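Local coordinates for citrate lyase subunit beta-like protein (Mycobacterium tuberculosis H37Rv, PDB 6CHU) that acts as a magnesium-dependent lyase of the HpcH/HpaI aldolase family, a bifunctional enzyme for itaconate dissimilation and leucine catabolism, at residues 105-110 with 135-140; 127-132 with 179-184. All coordinates share one frame; numbering follows the deposited sequence. Where two conformers were deposited one is given.

Overall arrangement
The chain forms an eight-stranded parallel barrel, and both contacts lie on its outer layer. From the N terminus, 105-110 closes helix 104-108; strand 114-119 follows, then 127-132 on helix 128-133. Next comes 135-140, which leads into strand 137-142, and interaction 1 closes a 24-residue loop here. The chain then reaches 179-184, at the end of helix 165-180, and interaction 2 closes a 46-residue loop back to 127-132. The segments alternate, so the two loops cross. They are joined directly: Thr-137 OG1 lies 2.8 Å from Ile-131 O, a probable hydrogen bond, and Met-140 N makes another with Leu-184 O. Helix 104-108, helix 128-133 and the end of helix 165-180 are thereby joined around strand 137-142.

Interaction 1: 105-110 with 135-140; sequences AQVIEL and DPTVGM
Thr-137 OG1 is the polar atom that Val-107 packs against: it hydrogen-bonds the backbone oxygen of Ile-131, on the neighbouring helix, while Val-107 CG1 rests against it at 3.4 Å. The hydroxyl is buried, and the bond to Ile-131 satisfies it and settles its direction. The side chains of Val-107 and Thr-137 cross at about a right angle, with both methyls of the valine turned to the oxygen and CG1 the nearer.

The rest is apolar, with no hydrogen bond between the segments and 176 Å² buried in all. Val-107 CG1 meets Pro-136 CB at 3.7 Å; it gets there because it stands anti to its own backbone N (chi1 174°), a position that carries it over the proline ring. The ring also presses on the last turn of the helix: Pro-136 CG is 3.7 Å from Val-107 O, which itself accepts the 3.0 Å bond from Leu-110 N that tightens the helix end. Beside it, Pro-136 CG lies 4.0 Å from Ile-108 CA. At the more exposed margin Ile-108 CG1 reaches Pro-136 CD at 4.2 Å, a looser touch.

The contact thus joins helix 104-108 to the start of strand 137-142, with strand 114-119 and helices 122-126 and 128-133 between them in the chain. Strand 114-119 lies next to strand 137-142 in the barrel, pairing its Val-115 with the backbone of Pro-136 and Val-138, while Val-107 continues its packing onto Ile-131 of helix 128-133 and Ala-134 of the loop beyond.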
loop_
_atom_site.group_PDB
_atom_site.type_symbol
_atom_site.label_atom_id
_atom_site.label_comp_id
_atom_site.label_asym_id
_atom_site.label_seq_id
_atom_site.Cartn_x
_atom_site.Cartn_y
_atom_site.Cartn_z
ATOM N N ALA A 105 6.101 19.734 -7.917
ATOM C CA ALA A 105 6.165 21.165 -8.200
ATOM C C ALA A 105 6.191 21.997 -6.915
ATOM O O ALA A 105 6.874 23.030 -6.855
ATOM C CB ALA A 105 4.995 21.577 -9.097
ATOM N N GLN A 106 5.467 21.563 -5.875
ATOM C CA GLN A 106 5.507 22.296 -4.607
ATOM C C GLN A 106 6.894 22.239 -3.984
ATOM O O GLN A 106 7.334 23.203 -3.348
ATOM C CB GLN A 106 4.469 21.746 -3.620
ATOM C CG GLN A 106 3.063 22.255 -3.868
ATOM C CD GLN A 106 2.092 21.750 -2.809
ATOM O OE1 GLN A 106 2.419 20.847 -2.039
ATOM N NE2 GLN A 106 0.903 22.346 -2.760
ATOM N N VAL A 107 7.591 21.110 -4.141
ATOM C CA VAL A 107 8.951 21.002 -3.624
ATOM C C VAL A 107 9.902 21.839 -4.461
ATOM O O VAL A 107 10.751 22.570 -3.929
ATOM C CB VAL A 107 9.394 19.526 -3.571
ATOM C CG1 VAL A 107 10.866 19.428 -3.162
ATOM C CG2 VAL A 107 8.518 18.735 -2.592
ATOM N N ILE A 108 9.764 21.764 -5.787
ATOM C CA ILE A 108 10.673 22.474 -6.680
ATOM C C ILE A 108 10.568 23.982 -6.489
ATOM O O ILE A 108 11.574 24.701 -6.600
ATOM C CB ILE A 108 10.392 22.035 -8.132
ATOM C CG1 ILE A 108 10.872 20.597 -8.339
ATOM C CG2 ILE A 108 11.049 22.987 -9.153
ATOM C CD1 ILE A 108 10.324 19.950 -9.595
ATOM N N GLU A 109 9.372 24.494 -6.168
ATOM C CA GLU A 109 9.290 25.945 -6.022
ATOM C C GLU A 109 10.003 26.460 -4.778
ATOM O O GLU A 109 10.098 27.680 -4.603
ATOM C CB GLU A 109 7.830 26.412 -6.043
ATOM C CG GLU A 109 6.960 25.928 -4.910
ATOM C CD GLU A 109 5.522 26.408 -5.048
ATOM O OE1 GLU A 109 4.672 26.039 -4.203
ATOM O OE2 GLU A 109 5.241 27.147 -6.014
ATOM N N LEU A 110 10.525 25.569 -3.938
ATOM C CA LEU A 110 11.333 25.937 -2.788
ATOM C C LEU A 110 12.834 25.888 -3.064
ATOM O O LEU A 110 13.611 26.292 -2.195
ATOM C CB LEU A 110 11.001 25.027 -1.598
ATOM C CG LEU A 110 9.526 25.054 -1.171
ATOM C CD1 LEU A 110 9.206 24.014 -0.075
ATOM C CD2 LEU A 110 9.135 26.475 -0.725
ATOM N N ASP A 135 14.271 17.120 -7.042
ATOM C CA ASP A 135 15.668 17.435 -6.744
ATOM C C ASP A 135 15.899 18.097 -5.381
ATOM O O ASP A 135 16.924 17.785 -4.749
ATOM C CB ASP A 135 16.253 18.301 -7.869
ATOM C CG ASP A 135 16.777 17.475 -9.046
ATOM O OD1 ASP A 135 16.856 16.232 -8.941
ATOM O OD2 ASP A 135 17.119 18.084 -10.083
ATOM N N PRO A 136 15.040 18.994 -4.873
ATOM C CA PRO A 136 15.304 19.579 -3.544
ATOM C C PRO A 136 15.076 18.638 -2.374
ATOM O O PRO A 136 15.509 18.965 -1.261
ATOM C CB PRO A 136 14.334 20.768 -3.480
ATOM C CG PRO A 136 14.044 21.085 -4.922
ATOM C CD PRO A 136 13.944 19.721 -5.540
ATOM N N THR A 137 14.396 17.507 -2.567
ATOM C CA THR A 137 13.970 16.697 -1.430
ATOM C C THR A 137 15.171 16.040 -0.763
ATOM O O THR A 137 16.008 15.424 -1.432
ATOM C CB THR A 137 12.968 15.633 -1.875
ATOM O OG1 THR A 137 11.807 16.267 -2.433
ATOM C CG2 THR A 137 12.542 14.743 -0.691
ATOM N N VAL A 138 15.270 16.193 0.557
ATOM C CA VAL A 138 16.257 15.460 1.342
ATOM C C VAL A 138 15.617 14.525 2.355
ATOM O O VAL A 138 16.331 13.691 2.936
ATOM C CB VAL A 138 17.253 16.410 2.049
ATOM C CG1 VAL A 138 18.028 17.237 1.017
ATOM C CG2 VAL A 138 16.541 17.315 3.068
ATOM N N GLY A 139 14.311 14.610 2.569
ATOM C CA GLY A 139 13.631 13.719 3.494
ATOM C C GLY A 139 12.145 13.692 3.237
ATOM O O GLY A 139 11.578 14.620 2.645
ATOM N N MET A 140 11.510 12.606 3.693
ATOM C CA MET A 140 10.063 12.454 3.663
ATOM C C MET A 140 9.580 12.182 5.077
ATOM O O MET A 140 10.156 11.339 5.778
ATOM C CB MET A 140 9.616 11.300 2.760
ATOM C CG MET A 140 10.115 11.355 1.312
ATOM S SD MET A 140 9.196 12.595 0.375
ATOM C CE MET A 140 7.597 11.797 0.233
#

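Interaction 2: 127-132 with 179-184; sequences CAAEIA and SAFGRL
A Schellman motif ends helix 165-180, and the residues around its turn, Phe-181 and Arg-183, meet the final turn of helix 128-133 at Ala-132. The evidence for the motif is the positive phi of Gly-182, its C-prime residue, together with two backbone pairings, Arg-183 N to Ala-178 O and a weak 3.3 Å bond from Gly-182 N to Ser-179 O. With the helix ended there, the side chains of Phe-181 and Arg-183, on either side of the glycine in sequence, both start toward helix 128-133.

Arg-183 makes the polar link. Its NE donates to Ala-132 O at 2.7 Å, with an N-H...O angle of 163°, and the oxygen lies almost in the guanidinium plane. Seen from the acceptor the approach is nearly end-on, the C=O...NE angle being 165°. Arg-183 NH2 adds a weak bond to Ala-132 O at 3.2 Å, so two nitrogens of one edge share the oxygen. A bend at chi2 (-55°) folds the side chain back so that this edge faces the helix. Ala-132 O, in the last turn of the helix, takes both donors from the arginine, whose charge near a helix C terminus is probably favourable.

Both helices are on the outside of the barrel, and each is followed by a strand of it: 137-142 after 128-133, and 184-187 after 165-180. Phe-181 packs on the side of helix 128-133: its CD2 touches Ala-132 CB at 3.9 Å and its CE2 approaches Ala-129 O at 3.7 Å, while Phe-181 CB lies 3.8 Å from Ala-132 O. Earlier along helix 165-180, Ala-177 packs on Ala-128 and Ala-132, small residues consistent with close packing of the helices. Arg-123 of the second subunit of the homotrimer packs on Phe-181 and hydrogen-bonds Ala-180 O through its NE.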
loop_
_atom_site.group_PDB
_atom_site.type_symbol
_atom_site.label_atom_id
_atom_site.label_comp_id
_atom_site.label_asym_id
_atom_site.label_seq_id
_atom_site.Cartn_x
_atom_site.Cartn_y
_atom_site.Cartn_z
ATOM N N CYS A 127 1.104 10.817 -4.635
ATOM C CA CYS A 127 2.231 11.407 -5.344
ATOM C C CYS A 127 3.551 11.249 -4.598
ATOM O O CYS A 127 4.510 11.964 -4.914
ATOM C CB CYS A 127 1.966 12.895 -5.601
ATOM S SG CYS A 127 0.594 13.155 -6.745
ATOM N N ALA A 128 3.629 10.321 -3.635
ATOM C CA ALA A 128 4.794 10.263 -2.754
ATOM C C ALA A 128 6.093 10.028 -3.525
ATOM O O ALA A 128 7.130 10.614 -3.191
ATOM C CB ALA A 128 4.593 9.180 -1.682
ATOM N N ALA A 129 6.078 9.145 -4.527
ATOM C CA ALA A 129 7.306 8.867 -5.272
ATOM C C ALA A 129 7.779 10.098 -6.040
ATOM O O ALA A 129 8.982 10.390 -6.092
ATOM C CB ALA A 129 7.095 7.693 -6.232
ATOM N N GLU A 130 6.850 10.826 -6.660
ATOM C CA GLU A 130 7.232 12.028 -7.394
ATOM C C GLU A 130 7.773 13.098 -6.452
ATOM O O GLU A 130 8.710 13.830 -6.793
ATOM C CB GLU A 130 6.028 12.552 -8.179
ATOM C CG GLU A 130 5.561 11.629 -9.337
ATOM C CD GLU A 130 5.042 10.238 -8.898
ATOM O OE1 GLU A 130 4.525 10.065 -7.753
ATOM O OE2 GLU A 130 5.162 9.299 -9.723
ATOM N N ILE A 131 7.187 13.208 -5.265
ATOM C CA ILE A 131 7.669 14.165 -4.271
ATOM C C ILE A 131 9.069 13.786 -3.795
ATOM O O ILE A 131 9.973 14.632 -3.707
ATOM C CB ILE A 131 6.664 14.232 -3.106
ATOM C CG1 ILE A 131 5.350 14.848 -3.600
ATOM C CG2 ILE A 131 7.219 15.042 -1.963
ATOM C CD1 ILE A 131 4.192 14.712 -2.585
ATOM N N ALA A 132 9.274 12.503 -3.482
ATOM C CA ALA A 132 10.586 12.061 -3.008
ATOM C C ALA A 132 11.672 12.232 -4.063
ATOM O O ALA A 132 12.829 12.514 -3.724
ATOM C CB ALA A 132 10.516 10.596 -2.563
ATOM N N SER A 179 13.212 5.954 0.845
ATOM C CA SER A 179 14.375 5.096 0.690
ATOM C C SER A 179 14.685 4.815 -0.775
ATOM O O SER A 179 15.855 4.642 -1.132
ATOM C CB SER A 179 14.158 3.794 1.463
ATOM O OG SER A 179 15.332 3.008 1.453
ATOM N N ALA A 180 13.664 4.795 -1.638
ATOM C CA ALA A 180 13.890 4.551 -3.061
ATOM C C ALA A 180 14.731 5.649 -3.695
ATOM O O ALA A 180 15.386 5.417 -4.718
ATOM C CB ALA A 180 12.557 4.457 -3.803
ATOM N N PHE A 181 14.694 6.858 -3.127
ATOM C CA PHE A 181 15.425 7.987 -3.696
ATOM C C PHE A 181 16.496 8.518 -2.748
ATOM O O PHE A 181 16.989 9.638 -2.924
ATOM C CB PHE A 181 14.433 9.065 -4.121
ATOM C CG PHE A 181 13.545 8.607 -5.239
ATOM C CD1 PHE A 181 14.031 8.567 -6.543
ATOM C CD2 PHE A 181 12.266 8.133 -4.981
ATOM C CE1 PHE A 181 13.237 8.099 -7.582
ATOM C CE2 PHE A 181 11.462 7.673 -6.016
ATOM C CZ PHE A 181 11.944 7.654 -7.311
ATOM N N GLY A 182 16.908 7.702 -1.784
ATOM C CA GLY A 182 18.008 8.052 -0.904
ATOM C C GLY A 182 17.706 9.162 0.079
ATOM O O GLY A 182 18.634 9.838 0.539
ATOM N N ARG A 183 16.437 9.371 0.416
ATOM C CA ARG A 183 16.057 10.450 1.322
ATOM C C ARG A 183 15.963 9.942 2.754
ATOM O O ARG A 183 15.784 8.745 3.003
ATOM C CB ARG A 183 14.718 11.067 0.913
ATOM C CG ARG A 183 14.536 11.285 -0.607
ATOM C CD ARG A 183 15.666 12.115 -1.218
ATOM N NE ARG A 183 15.282 12.610 -2.535
ATOM C CZ ARG A 183 16.134 13.124 -3.418
ATOM N NH1 ARG A 183 17.433 13.175 -3.133
ATOM N NH2 ARG A 183 15.695 13.567 -4.595
ATOM N N LEU A 184 16.080 10.873 3.704
ATOM C CA LEU A 184 15.772 10.545 5.092
ATOM C C LEU A 184 14.300 10.186 5.227
ATOM O O LEU A 184 13.440 10.791 4.583
ATOM C CB LEU A 184 16.071 11.728 6.009
ATOM C CG LEU A 184 17.435 11.990 6.627
ATOM C CD1 LEU A 184 17.244 13.051 7.694
ATOM C CD2 LEU A 184 18.010 10.747 7.243
#